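Local coordinates for ferric-siderophore receptor protein (Streptomyces coelicolor, PDB 2X4L) that probably captures ferric siderophores as the solute-binding component of an iron-uptake system, at residues 47-52 / 67-72; 116-121 / 144-149; 183-188 / 310-315; 204-209 / 250-255; 219-224 / 294-299. One frame throughout, in Å; residues are numbered along the deposited sequence.

Contact 1 (47-52 / 67-72); sequences NIVAFT and GVFGPT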
# COMPACT_ATOMS: atom_id res chain seq x y z
N ASN A 47 -0.41 22.97 7.56
CA ASN A 47 -1.70 22.19 7.81
C ASN A 47 -1.93 21.25 6.67
O ASN A 47 -2.62 21.57 5.68
CB ASN A 47 -2.88 23.16 7.91
CG ASN A 47 -2.80 24.11 9.09
OD1 ASN A 47 -1.95 23.98 9.98
ND2 ASN A 47 -3.63 25.09 9.09
N ILE A 48 -1.36 20.05 6.78
CA ILE A 48 -1.39 19.06 5.76
C ILE A 48 -2.55 18.09 6.07
O ILE A 48 -2.74 17.71 7.25
CB ILE A 48 -0.04 18.26 5.78
CG1 ILE A 48 1.12 19.20 5.46
CG2 ILE A 48 -0.12 17.07 4.78
CD1 ILE A 48 2.46 18.50 5.72
N VAL A 49 -3.30 17.73 5.05
CA VAL A 49 -4.25 16.63 5.18
C VAL A 49 -3.88 15.55 4.22
O VAL A 49 -3.52 15.86 3.08
CB VAL A 49 -5.69 17.17 4.93
CG1 VAL A 49 -6.72 16.05 4.80
CG2 VAL A 49 -6.09 18.19 6.03
N ALA A 50 -3.88 14.32 4.67
CA ALA A 50 -3.44 13.24 3.78
C ALA A 50 -4.27 11.97 3.91
O ALA A 50 -4.79 11.67 5.00
CB ALA A 50 -1.96 12.92 4.11
N PHE A 51 -4.29 11.16 2.87
CA PHE A 51 -4.80 9.82 2.97
C PHE A 51 -4.00 9.16 4.13
O PHE A 51 -2.80 9.38 4.26
CB PHE A 51 -4.53 9.09 1.65
CG PHE A 51 -4.92 7.64 1.72
CD1 PHE A 51 -6.27 7.31 1.83
CD2 PHE A 51 -3.97 6.64 1.62
CE1 PHE A 51 -6.66 5.99 1.94
CE2 PHE A 51 -4.37 5.31 1.73
CZ PHE A 51 -5.73 4.97 1.88
N THR A 52 -4.72 8.34 4.92
CA THR A 52 -4.06 7.79 6.11
C THR A 52 -2.69 7.17 5.76
O THR A 52 -1.73 7.38 6.48
CB THR A 52 -4.96 6.78 6.74
OG1 THR A 52 -6.15 7.51 7.10
CG2 THR A 52 -4.29 6.21 8.03
N GLY A 67 -4.83 16.33 9.44
CA GLY A 67 -6.03 15.51 9.25
C GLY A 67 -5.70 14.34 8.33
O GLY A 67 -4.75 14.43 7.54
N VAL A 68 -6.46 13.27 8.53
CA VAL A 68 -6.30 12.07 7.69
C VAL A 68 -7.67 11.64 7.21
O VAL A 68 -8.69 11.92 7.82
CB VAL A 68 -5.59 10.87 8.39
CG1 VAL A 68 -4.19 11.31 8.78
CG2 VAL A 68 -6.38 10.35 9.63
N PHE A 69 -7.67 10.85 6.12
CA PHE A 69 -8.87 10.16 5.67
C PHE A 69 -8.45 8.82 5.09
O PHE A 69 -7.50 8.69 4.32
CB PHE A 69 -9.63 11.04 4.60
CG PHE A 69 -8.83 11.46 3.43
CD1 PHE A 69 -8.90 10.73 2.24
CD2 PHE A 69 -7.91 12.52 3.48
CE1 PHE A 69 -8.16 11.07 1.09
CE2 PHE A 69 -7.17 12.91 2.33
CZ PHE A 69 -7.29 12.15 1.13
N GLY A 70 -9.22 7.79 5.51
CA GLY A 70 -8.91 6.42 5.09
C GLY A 70 -9.05 5.53 6.30
O GLY A 70 -9.39 5.96 7.39
N PRO A 71 -8.81 4.23 6.09
CA PRO A 71 -8.83 3.31 7.22
C PRO A 71 -7.80 3.75 8.23
O PRO A 71 -6.62 3.72 7.96
CB PRO A 71 -8.45 1.94 6.57
CG PRO A 71 -8.75 2.12 5.14
CD PRO A 71 -8.39 3.58 4.83
N THR A 72 -8.26 4.15 9.45
CA THR A 72 -7.37 4.78 10.42
C THR A 72 -7.34 4.05 11.75
O THR A 72 -6.26 3.87 12.32
CB THR A 72 -7.74 6.25 10.60
OG1 THR A 72 -7.71 6.91 9.31
CG2 THR A 72 -6.60 6.92 11.47
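The Phe69 ring takes the backbone of Phe51 on one face: Phe51 CA stands 3.9 Å from the ring centroid, 11° off the normal, a CH-pi contact. At its edge, near the ring plane, Phe69 CD2 meets Val49 CG1 at 4.0 Å. Phe69 CG lies between its own N and carbonyl carbon (chi1 56°), which starts the ring off toward Phe51. The Phe51 ring meets Phe69 O, Gly70 CA and Pro71 CD, and Trp126 meets it edge-to-face.

Three backbone bonds join the strands, with Gly67 N to Ile48 O as a weak fourth. Ala50 N reaches Gly67 O at 3.0 Å, Phe69 N reaches Ala50 O at 3.2 Å, and Thr52 N reaches Phe69 O at 2.9 Å. Beyond them, Thr52 OG1 donates to Thr72 OG1 (2.8 Å), which donates in turn to Gly70 O (2.7 Å), so two hydroxyls tie the start of helix 52-60 to the loop after strand 67-69. In-register pairing at 20° between parallel strands, with helix 52-60 between them in sequence, defines a beta-alpha-beta crossover in a five-stranded parallel sheet.

Contact 2 (116-121 / 144-149); sequences TTTFDT and AISVFD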
# COMPACT_ATOMS: atom_id res chain seq x y z
N THR A 116 -2.35 12.51 -1.41
CA THR A 116 -2.78 11.12 -1.48
C THR A 116 -2.06 10.40 -2.59
O THR A 116 -1.18 10.99 -3.27
CB THR A 116 -4.32 11.10 -1.63
OG1 THR A 116 -4.78 9.73 -1.44
CG2 THR A 116 -4.85 11.64 -3.01
N THR A 117 -2.39 9.14 -2.78
CA THR A 117 -1.84 8.37 -3.85
C THR A 117 -2.81 8.38 -5.01
O THR A 117 -3.91 8.91 -4.95
CB THR A 117 -1.62 6.92 -3.34
OG1 THR A 117 -2.82 6.43 -2.71
CG2 THR A 117 -0.42 6.86 -2.40
N THR A 118 -2.35 7.81 -6.13
CA THR A 118 -3.23 7.65 -7.30
C THR A 118 -2.95 6.31 -8.03
O THR A 118 -1.78 5.92 -8.09
CB THR A 118 -3.21 8.84 -8.32
OG1 THR A 118 -4.12 8.53 -9.39
CG2 THR A 118 -1.81 9.04 -8.88
N PHE A 119 -4.00 5.63 -8.43
CA PHE A 119 -3.92 4.29 -9.01
C PHE A 119 -4.29 4.21 -10.47
O PHE A 119 -4.49 3.10 -10.96
CB PHE A 119 -4.83 3.29 -8.21
CG PHE A 119 -4.28 2.91 -6.87
CD1 PHE A 119 -3.58 1.71 -6.73
CD2 PHE A 119 -4.49 3.71 -5.77
CE1 PHE A 119 -3.11 1.34 -5.42
CE2 PHE A 119 -3.99 3.36 -4.48
CZ PHE A 119 -3.29 2.19 -4.35
N ASP A 120 -4.36 5.36 -11.15
CA ASP A 120 -4.77 5.23 -12.55
C ASP A 120 -4.15 6.28 -13.42
O ASP A 120 -3.51 7.20 -12.93
CB ASP A 120 -6.30 5.24 -12.68
CG ASP A 120 -6.96 6.53 -12.21
OD1 ASP A 120 -6.31 7.48 -11.93
OD2 ASP A 120 -8.21 6.47 -12.02
N THR A 121 -4.36 6.11 -14.73
CA THR A 121 -3.86 7.09 -15.68
C THR A 121 -4.47 8.46 -15.48
O THR A 121 -3.77 9.50 -15.66
CB THR A 121 -4.12 6.55 -17.13
OG1 THR A 121 -3.28 5.43 -17.34
CG2 THR A 121 -3.83 7.56 -18.20
N ALA A 144 -0.59 14.31 -5.72
CA ALA A 144 -0.78 12.87 -5.86
C ALA A 144 0.60 12.18 -6.13
O ALA A 144 1.34 12.58 -7.03
CB ALA A 144 -1.72 12.58 -6.98
N ILE A 145 0.83 11.09 -5.46
CA ILE A 145 1.94 10.22 -5.66
C ILE A 145 1.46 8.94 -6.31
O ILE A 145 0.55 8.28 -5.82
CB ILE A 145 2.69 9.90 -4.40
CG1 ILE A 145 3.20 11.21 -3.70
CG2 ILE A 145 3.91 8.96 -4.69
CD1 ILE A 145 4.20 12.02 -4.59
N SER A 146 1.95 8.66 -7.50
CA SER A 146 1.45 7.50 -8.27
C SER A 146 2.01 6.17 -7.81
O SER A 146 3.18 5.98 -7.59
CB SER A 146 1.73 7.64 -9.78
OG SER A 146 1.14 6.46 -10.43
N VAL A 147 1.05 5.27 -7.60
CA VAL A 147 1.34 3.86 -7.30
C VAL A 147 0.67 2.95 -8.37
O VAL A 147 0.14 1.83 -8.01
CB VAL A 147 0.91 3.47 -5.87
CG1 VAL A 147 1.74 4.20 -4.85
CG2 VAL A 147 -0.59 3.77 -5.63
N PHE A 148 0.71 3.42 -9.60
CA PHE A 148 0.15 2.69 -10.78
C PHE A 148 1.28 2.24 -11.72
O PHE A 148 2.00 3.10 -12.21
CB PHE A 148 -0.83 3.61 -11.58
CG PHE A 148 -1.46 2.94 -12.78
CD1 PHE A 148 -2.12 1.68 -12.73
CD2 PHE A 148 -1.40 3.58 -13.99
CE1 PHE A 148 -2.67 1.13 -13.88
CE2 PHE A 148 -1.91 3.03 -15.13
CZ PHE A 148 -2.54 1.81 -15.10
N ASP A 149 1.38 0.93 -11.99
CA ASP A 149 2.10 0.52 -13.23
C ASP A 149 3.55 0.97 -13.15
O ASP A 149 4.14 1.56 -14.10
CB ASP A 149 1.39 1.05 -14.49
CG ASP A 149 1.74 0.25 -15.74
OD1 ASP A 149 2.34 -0.83 -15.69
OD2 ASP A 149 1.43 0.79 -16.86
O HOH W 1 -0.73 7.51 -12.31
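Thr118 and Val147 meet at the point where two parallel strands end, and three backbone hydrogen bonds lead up to it. Ile145 N donates to Thr116 O, Thr118 N donates to Ile145 O, and Val147 N reaches Thr118 O at 2.9 Å with an N-H...O angle of 168°. The short strand axes make 42° with each other.

CH-pi contacts with ring faces take over past the strand ends. In the first, Val147 CG2 sits over the centre of the Phe119 ring, 3.4 Å from its centroid, and all six ring carbons lie within 4.0 Å of that methyl. With CG1 anti to the carbonyl carbon (chi1 -66°), the other branch, CG2, is the one turned onto the ring. In the second, Asp120 CA lies 4.2 Å from the centroid of the Phe148 ring, offset toward the rim; Asp149 CB is over the centre of the opposite face.

Among apolar contacts, Thr118 CG2 lies 4.0 Å from Ala144 CB and 3.9 Å from Ser146 CB, while Thr118 OG1 bonds Thr124 O.

Side-chain and water links at the strand end run through Ser146 OG. It accepts from Phe148 N at 3.2 Å, an ST turn, and shares a water with Asp120 O, to which the water donates.

Strand 142-146 is one of the two edge strands of the parallel sheet, reached from strand 113-118 through helix 133-139. Pro155 of helix 153-165 packs on Ile145 and Val147, and Trp126 contacts both Thr117 and Phe119.

Contact 3 (183-188 / 310-315); sequences DKAAAR and LLDNLA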
# COMPACT_ATOMS: atom_id res chain seq x y z
N ASP A 183 17.52 -1.48 1.46
CA ASP A 183 18.34 -2.04 0.39
C ASP A 183 18.82 -3.43 0.78
O ASP A 183 18.92 -4.34 -0.10
CB ASP A 183 19.54 -1.13 0.16
CG ASP A 183 19.18 0.20 -0.57
OD1 ASP A 183 18.08 0.32 -1.10
OD2 ASP A 183 20.06 1.10 -0.55
N LYS A 184 19.09 -3.63 2.09
CA LYS A 184 19.52 -4.93 2.60
C LYS A 184 18.38 -5.96 2.42
O LYS A 184 18.65 -7.13 2.02
CB LYS A 184 20.02 -4.79 4.06
CG LYS A 184 20.42 -6.13 4.59
CD LYS A 184 21.01 -5.93 5.99
CE LYS A 184 21.52 -7.23 6.62
NZ LYS A 184 22.29 -6.88 7.92
N ALA A 185 17.15 -5.57 2.72
CA ALA A 185 16.04 -6.50 2.62
C ALA A 185 15.75 -6.78 1.17
O ALA A 185 15.31 -7.90 0.86
CB ALA A 185 14.78 -5.89 3.27
N ALA A 186 15.94 -5.82 0.26
CA ALA A 186 15.74 -6.12 -1.15
C ALA A 186 16.80 -7.14 -1.63
O ALA A 186 16.52 -8.05 -2.42
CB ALA A 186 15.85 -4.82 -2.04
N ALA A 187 18.09 -6.95 -1.22
CA ALA A 187 19.08 -7.98 -1.59
C ALA A 187 18.73 -9.33 -0.96
O ALA A 187 18.99 -10.37 -1.59
CB ALA A 187 20.45 -7.52 -1.14
N ARG A 188 18.18 -9.32 0.26
CA ARG A 188 17.80 -10.57 0.90
C ARG A 188 16.70 -11.25 0.07
O ARG A 188 16.80 -12.47 -0.20
CB ARG A 188 17.25 -10.26 2.29
CG ARG A 188 16.73 -11.54 3.03
CD ARG A 188 15.96 -11.15 4.33
NE ARG A 188 15.45 -12.40 4.90
CZ ARG A 188 14.77 -12.40 6.04
NH1 ARG A 188 14.57 -11.23 6.66
NH2 ARG A 188 14.36 -13.55 6.61
N LEU A 310 7.98 -5.54 4.21
CA LEU A 310 7.31 -6.23 3.13
C LEU A 310 8.34 -7.14 2.42
O LEU A 310 8.01 -8.30 2.06
CB LEU A 310 6.72 -5.25 2.10
CG LEU A 310 5.80 -4.16 2.62
CD1 LEU A 310 5.29 -3.31 1.47
CD2 LEU A 310 4.63 -4.80 3.46
N LEU A 311 9.57 -6.60 2.24
CA LEU A 311 10.64 -7.42 1.66
C LEU A 311 11.12 -8.54 2.58
O LEU A 311 11.19 -9.70 2.16
CB LEU A 311 11.83 -6.50 1.25
CG LEU A 311 11.51 -5.47 0.21
CD1 LEU A 311 12.59 -4.43 0.27
CD2 LEU A 311 11.45 -6.13 -1.14
N ASP A 312 11.38 -8.19 3.86
CA ASP A 312 11.82 -9.23 4.83
C ASP A 312 10.75 -10.31 4.95
O ASP A 312 11.13 -11.49 5.08
CB ASP A 312 12.10 -8.59 6.23
CG ASP A 312 13.44 -7.96 6.31
OD1 ASP A 312 14.44 -8.43 5.66
OD2 ASP A 312 13.57 -6.96 7.09
N ASN A 313 9.47 -9.92 5.05
CA ASN A 313 8.48 -10.98 5.35
C ASN A 313 8.39 -11.97 4.19
O ASN A 313 8.27 -13.19 4.38
CB ASN A 313 7.08 -10.39 5.56
CG ASN A 313 6.97 -9.66 6.84
OD1 ASN A 313 7.82 -9.76 7.75
ND2 ASN A 313 5.89 -8.84 6.89
N LEU A 314 8.41 -11.45 2.98
CA LEU A 314 8.33 -12.31 1.79
C LEU A 314 9.62 -13.14 1.61
O LEU A 314 9.55 -14.33 1.31
CB LEU A 314 8.00 -11.45 0.53
CG LEU A 314 7.91 -12.30 -0.75
CD1 LEU A 314 6.83 -13.42 -0.67
CD2 LEU A 314 7.48 -11.40 -1.86
N ALA A 315 10.79 -12.47 1.81
CA ALA A 315 12.00 -13.27 1.84
C ALA A 315 11.98 -14.44 2.85
O ALA A 315 12.33 -15.57 2.51
CB ALA A 315 13.24 -12.40 2.11
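Asp312 OD1 receives Arg188 NH1 at 3.0 Å in a salt bridge between two helices. The bond is bent, with an N-H...O angle of 145°; NH1 comes from above the carboxylate plane, and the guanidinium and carboxylate planes are 51° apart. Arg188 has a second anionic partner, Glu319, which forms a salt bridge with NE, so its charge is divided between two acidic residues of helix 304-320.

The helices pack nearly parallel, their short segments 8.3 Å apart at closest approach and inclined by 25°. The close approach is consistent with the small side chains at the interface, those of Ala185, Ala186 and Ala315. Helix 173-195 follows the parallel-sheet lobe and leads into the first strand of the mixed-sheet lobe, which is consistent with the single long connecting helix known from binding proteins of this family; helix 304-320 lies alongside it.

Apolar contact centres on Leu311. Its CB is 3.6 Å from Ala185 CB, and its CD1 lies 4.0 Å from Ala186 CB and close to Ala186 N. Tyr224 of helix 220-227 also touches both Ala186 and Leu311, adding a third helix to the packing. Ala185 CB in addition touches Asp312 OD1, so the acceptor of the salt bridge rests partly on a methyl group.

Arg188 leaves with CG anti to its backbone N and runs extended from CG to NE, which carries NH1 to Asp312. Along the way Ala315 CB packs against it, 3.7 Å from Arg188 CG and 3.6 Å from Arg188 NE.

Contact 4 (204-209 / 250-255); sequences GSASPD and LSWENV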
# COMPACT_ATOMS: atom_id res chain seq x y z
N GLY A 204 -3.27 -12.89 -3.01
CA GLY A 204 -4.73 -12.97 -2.93
C GLY A 204 -5.34 -11.89 -2.03
O GLY A 204 -4.63 -11.24 -1.26
N SER A 205 -6.65 -11.76 -2.18
CA SER A 205 -7.41 -10.86 -1.31
C SER A 205 -8.77 -11.49 -1.12
O SER A 205 -9.41 -11.89 -2.09
CB SER A 205 -7.51 -9.50 -2.02
OG SER A 205 -8.24 -8.57 -1.19
N ALA A 206 -9.20 -11.51 0.11
CA ALA A 206 -10.45 -12.25 0.40
C ALA A 206 -11.65 -11.32 0.66
O ALA A 206 -11.53 -10.36 1.40
CB ALA A 206 -10.22 -13.22 1.59
N SER A 207 -12.81 -11.65 0.10
CA SER A 207 -14.08 -11.00 0.37
C SER A 207 -15.12 -12.12 0.52
O SER A 207 -14.87 -13.26 0.13
CB SER A 207 -14.48 -10.06 -0.75
OG SER A 207 -14.78 -10.79 -1.94
N PRO A 208 -16.33 -11.77 0.92
CA PRO A 208 -17.34 -12.85 1.02
C PRO A 208 -17.70 -13.54 -0.30
O PRO A 208 -17.74 -14.80 -0.32
CB PRO A 208 -18.56 -12.16 1.60
CG PRO A 208 -17.95 -11.00 2.44
CD PRO A 208 -16.66 -10.57 1.69
N ASP A 209 -17.89 -12.77 -1.38
CA ASP A 209 -18.23 -13.51 -2.60
C ASP A 209 -17.14 -14.05 -3.43
O ASP A 209 -17.34 -15.03 -4.16
CB ASP A 209 -19.25 -12.78 -3.44
CG ASP A 209 -20.56 -12.61 -2.69
OD1 ASP A 209 -21.19 -13.64 -2.28
OD2 ASP A 209 -20.89 -11.42 -2.45
N LEU A 250 -12.27 -15.16 -8.35
CA LEU A 250 -12.61 -16.57 -8.29
C LEU A 250 -13.70 -16.80 -7.25
O LEU A 250 -13.69 -16.23 -6.14
CB LEU A 250 -11.41 -17.37 -7.88
CG LEU A 250 -10.25 -17.42 -8.87
CD1 LEU A 250 -9.14 -18.19 -8.10
CD2 LEU A 250 -10.68 -18.13 -10.15
N SER A 251 -14.59 -17.76 -7.53
CA SER A 251 -15.54 -18.18 -6.46
C SER A 251 -14.80 -18.90 -5.37
O SER A 251 -13.72 -19.46 -5.63
CB SER A 251 -16.60 -19.14 -7.05
OG SER A 251 -17.37 -18.45 -7.99
N TRP A 252 -15.36 -18.87 -4.16
CA TRP A 252 -14.61 -19.47 -3.08
C TRP A 252 -14.35 -20.93 -3.31
O TRP A 252 -13.33 -21.48 -2.91
CB TRP A 252 -15.35 -19.26 -1.78
CG TRP A 252 -14.96 -17.95 -1.17
CD1 TRP A 252 -15.72 -16.86 -1.12
CD2 TRP A 252 -13.71 -17.64 -0.56
NE1 TRP A 252 -15.01 -15.83 -0.52
CE2 TRP A 252 -13.78 -16.29 -0.16
CE3 TRP A 252 -12.55 -18.37 -0.31
CZ2 TRP A 252 -12.73 -15.63 0.50
CZ3 TRP A 252 -11.45 -17.70 0.33
CH2 TRP A 252 -11.57 -16.35 0.71
N GLU A 253 -15.31 -21.59 -3.95
CA GLU A 253 -15.12 -22.99 -4.26
C GLU A 253 -14.06 -23.21 -5.30
O GLU A 253 -13.65 -24.32 -5.48
CB GLU A 253 -16.46 -23.70 -4.64
CG GLU A 253 -17.21 -23.11 -5.81
CD GLU A 253 -18.18 -21.94 -5.42
OE1 GLU A 253 -18.00 -21.29 -4.32
OE2 GLU A 253 -19.12 -21.68 -6.25
N ASN A 254 -13.52 -22.15 -5.94
CA ASN A 254 -12.50 -22.36 -6.96
C ASN A 254 -11.13 -21.75 -6.59
O ASN A 254 -10.21 -21.56 -7.46
CB ASN A 254 -12.90 -21.78 -8.32
CG ASN A 254 -11.83 -22.10 -9.43
OD1 ASN A 254 -11.10 -23.15 -9.38
ND2 ASN A 254 -11.75 -21.19 -10.44
N VAL A 255 -10.94 -21.59 -5.28
CA VAL A 255 -9.64 -20.98 -4.84
C VAL A 255 -8.41 -21.89 -5.05
O VAL A 255 -7.26 -21.47 -4.97
CB VAL A 255 -9.68 -20.40 -3.43
CG1 VAL A 255 -10.69 -19.23 -3.39
CG2 VAL A 255 -9.93 -21.49 -2.38
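Ser207 and Trp252 meet across backbones that stay well apart, the nearest CA atoms, those of Asp209 and Ser251, being 6.6 Å from each other with no backbone hydrogen bond between the segments. The indole of Trp252 bridges this distance. Its NE1 donates to Ser207 O at 2.7 Å. The acceptor lies in the ring plane and the C=O...N angle is 165°, so the donor stands almost straight out from the carbonyl, although the N-H...O angle of 144° shows a bend at the hydrogen.

Ala206 CB and Pro208 O also come at the ring edge. Ala206 CB lies near the ring plane, 3.5 Å from Trp252 CH2 and 3.6 Å from Trp252 CZ2, while Pro208 O approaches Trp252 CD1 to 3.0 Å. A methyl and two backbone carbonyls thus line the indole edge. Ser207 CB is directed away from the other segment, and Ser207 OG bonds Leu210 O within its own turn. In segment 250-255 the 3-10 segment 252-253 is closed by Asn254 N bonding Ser251 O at 2.7 Å.

Strand 210-214 explains the separation: it pairs antiparallel with both 200-206 and 247-251, lying between them in the mixed sheet. Trp252 therefore spans it, meeting the ring of Phe211 with planes at about 70°, and also packs on Trp282 of helix 280-283.

Contact 5 (219-224 / 294-299); sequences SVDLEY and IARSPE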
# COMPACT_ATOMS: atom_id res chain seq x y z
N SER A 219 0.69 -3.42 -9.85
CA SER A 219 0.88 -3.18 -8.42
C SER A 219 2.33 -2.80 -8.15
O SER A 219 3.24 -3.39 -8.73
CB SER A 219 0.50 -4.41 -7.60
OG SER A 219 -0.90 -4.65 -7.66
N VAL A 220 2.56 -1.81 -7.28
CA VAL A 220 3.97 -1.37 -7.05
C VAL A 220 4.77 -2.40 -6.30
O VAL A 220 5.99 -2.58 -6.54
CB VAL A 220 4.05 0.05 -6.40
CG1 VAL A 220 3.48 1.01 -7.46
CG2 VAL A 220 3.36 0.10 -5.09
N ASP A 221 4.15 -3.05 -5.32
CA ASP A 221 4.86 -4.07 -4.53
C ASP A 221 5.18 -5.27 -5.39
O ASP A 221 6.35 -5.72 -5.45
CB ASP A 221 4.14 -4.42 -3.22
CG ASP A 221 2.74 -5.00 -3.45
OD1 ASP A 221 2.06 -4.59 -4.43
OD2 ASP A 221 2.38 -5.85 -2.60
N LEU A 222 4.15 -5.83 -6.02
CA LEU A 222 4.35 -7.06 -6.80
C LEU A 222 5.29 -6.86 -7.95
O LEU A 222 6.06 -7.74 -8.25
CB LEU A 222 3.02 -7.67 -7.25
CG LEU A 222 2.01 -7.89 -6.14
CD1 LEU A 222 0.74 -8.54 -6.77
CD2 LEU A 222 2.60 -8.77 -5.03
N GLU A 223 5.24 -5.69 -8.64
CA GLU A 223 6.14 -5.47 -9.78
C GLU A 223 7.56 -5.46 -9.26
O GLU A 223 8.49 -6.02 -9.93
CB GLU A 223 5.83 -4.12 -10.49
CG GLU A 223 4.64 -4.24 -11.41
CD GLU A 223 4.64 -3.11 -12.41
OE1 GLU A 223 5.75 -2.47 -12.63
OE2 GLU A 223 3.54 -2.86 -13.02
N TYR A 224 7.79 -4.90 -8.06
CA TYR A 224 9.15 -4.85 -7.55
C TYR A 224 9.61 -6.28 -7.11
O TYR A 224 10.72 -6.71 -7.47
CB TYR A 224 9.24 -3.87 -6.35
CG TYR A 224 10.62 -3.68 -5.81
CD1 TYR A 224 11.66 -3.40 -6.62
CD2 TYR A 224 10.85 -3.69 -4.39
CE1 TYR A 224 12.93 -3.12 -6.11
CE2 TYR A 224 12.14 -3.52 -3.92
CZ TYR A 224 13.13 -3.14 -4.74
OH TYR A 224 14.50 -2.86 -4.32
N ILE A 294 1.31 -15.45 4.53
CA ILE A 294 1.67 -14.22 5.19
C ILE A 294 0.87 -13.09 4.73
O ILE A 294 0.05 -13.23 3.79
CB ILE A 294 3.18 -13.91 4.96
CG1 ILE A 294 3.54 -13.70 3.50
CG2 ILE A 294 4.08 -14.98 5.67
CD1 ILE A 294 4.93 -12.95 3.32
N ALA A 295 1.10 -11.86 5.21
CA ALA A 295 0.41 -10.68 4.69
C ALA A 295 1.04 -10.14 3.42
O ALA A 295 2.25 -10.30 3.19
CB ALA A 295 0.43 -9.59 5.77
N ARG A 296 0.19 -9.52 2.61
CA ARG A 296 0.58 -8.64 1.58
C ARG A 296 -0.01 -7.25 1.92
O ARG A 296 -1.18 -7.23 2.35
CB ARG A 296 -0.05 -9.04 0.23
CG ARG A 296 0.34 -8.03 -0.90
CD ARG A 296 -0.40 -8.30 -2.25
NE ARG A 296 -0.08 -7.19 -3.12
CZ ARG A 296 -0.87 -6.80 -4.12
NH1 ARG A 296 -2.06 -7.43 -4.37
NH2 ARG A 296 -0.53 -5.67 -4.78
N SER A 297 0.73 -6.17 1.64
CA SER A 297 0.15 -4.82 1.76
C SER A 297 -0.04 -4.25 0.35
O SER A 297 0.91 -3.70 -0.24
CB SER A 297 1.11 -3.94 2.57
OG SER A 297 1.17 -4.39 3.89
N PRO A 298 -1.25 -4.40 -0.25
CA PRO A 298 -1.41 -3.89 -1.62
C PRO A 298 -1.34 -2.36 -1.67
O PRO A 298 -1.20 -1.82 -2.72
CB PRO A 298 -2.81 -4.39 -2.07
CG PRO A 298 -3.06 -5.53 -1.08
CD PRO A 298 -2.48 -5.04 0.25
N GLU A 299 -1.46 -1.71 -0.50
CA GLU A 299 -1.20 -0.23 -0.40
C GLU A 299 -0.01 -0.05 0.53
O GLU A 299 -0.18 0.29 1.73
CB GLU A 299 -2.39 0.49 0.19
CG GLU A 299 -3.59 0.40 -0.80
CD GLU A 299 -4.74 1.28 -0.37
OE1 GLU A 299 -4.52 2.46 -0.03
OE2 GLU A 299 -5.89 0.76 -0.31
O HOH W 2 -1.63 -2.34 -5.57
O HOH W 3 3.27 -6.49 0.32
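Asp221 takes Arg296 side-on in a salt bridge of two hydrogen bonds. Arg296 NE donates to Asp221 OD2 at 2.8 Å, nearly straight at 176°. Arg296 NH2 donates to Asp221 OD1, also at 2.8 Å, with an angle of 161°. Both carboxylate oxygens use their syn lone pairs, and the two planar groups are 11° from coplanar, which makes this a well-matched bidentate pair. The third nitrogen, NH1, has a weak hydrogen bond to Ser214 OG.

Asp221 OD2 also accepts from a water at 3.1 Å. The same water takes the N-H of Ser297 at 2.9 Å and so ties the carboxylate to the backbone just past the strand. A second water lies 3.2 Å from Ser219 OG and donates to Pro298 O at 2.9 Å.

The bridge fastens the first turn of helix 220-227 to the end of strand 293-296, in the lobe built on the mixed sheet. Asp221 sits at the helix start, where the helix dipole would probably help stabilise its negative charge. Ser219 holds the N-cap position, but its side chain makes no capping bond; OG shares the second water with Pro298 O and lies at the guanidinium edge.

Apolar groups cover both faces of that guanidinium. Leu222 CD1 lies over its centre, 3.6 Å from Arg296 CZ. Pro298 CB covers the opposite face. Ser297 OG bonds Asp267, while Glu299 has Arg268 in a salt bridge and Trp126 NE1 as a donor to OE1.

In the fold
Contacts 1 and 2 come first along the chain and share the parallel sheet, through neighbouring strands 48-51 and 113-118; their centres are 16 Å apart and Phe51 touches Thr116. Contact 5, 14 Å between centres from contact 2, belongs to the second lobe, yet touches both: Glu299 meets Phe51 and Phe119, and Val220 meets Val147. It therefore lies where the lobes face each other, probably near the siderophore cleft. Contact 3, 12 Å between centres from contact 5, packs the long helix 173-195, which joins the two sheets in sequence, against helix 304-320, with Tyr224 and Ile294 touching it. Contacts 4 and 5 reach the same mixed sheet, their segments alternating in sequence, about 5 Å apart at nearest atoms.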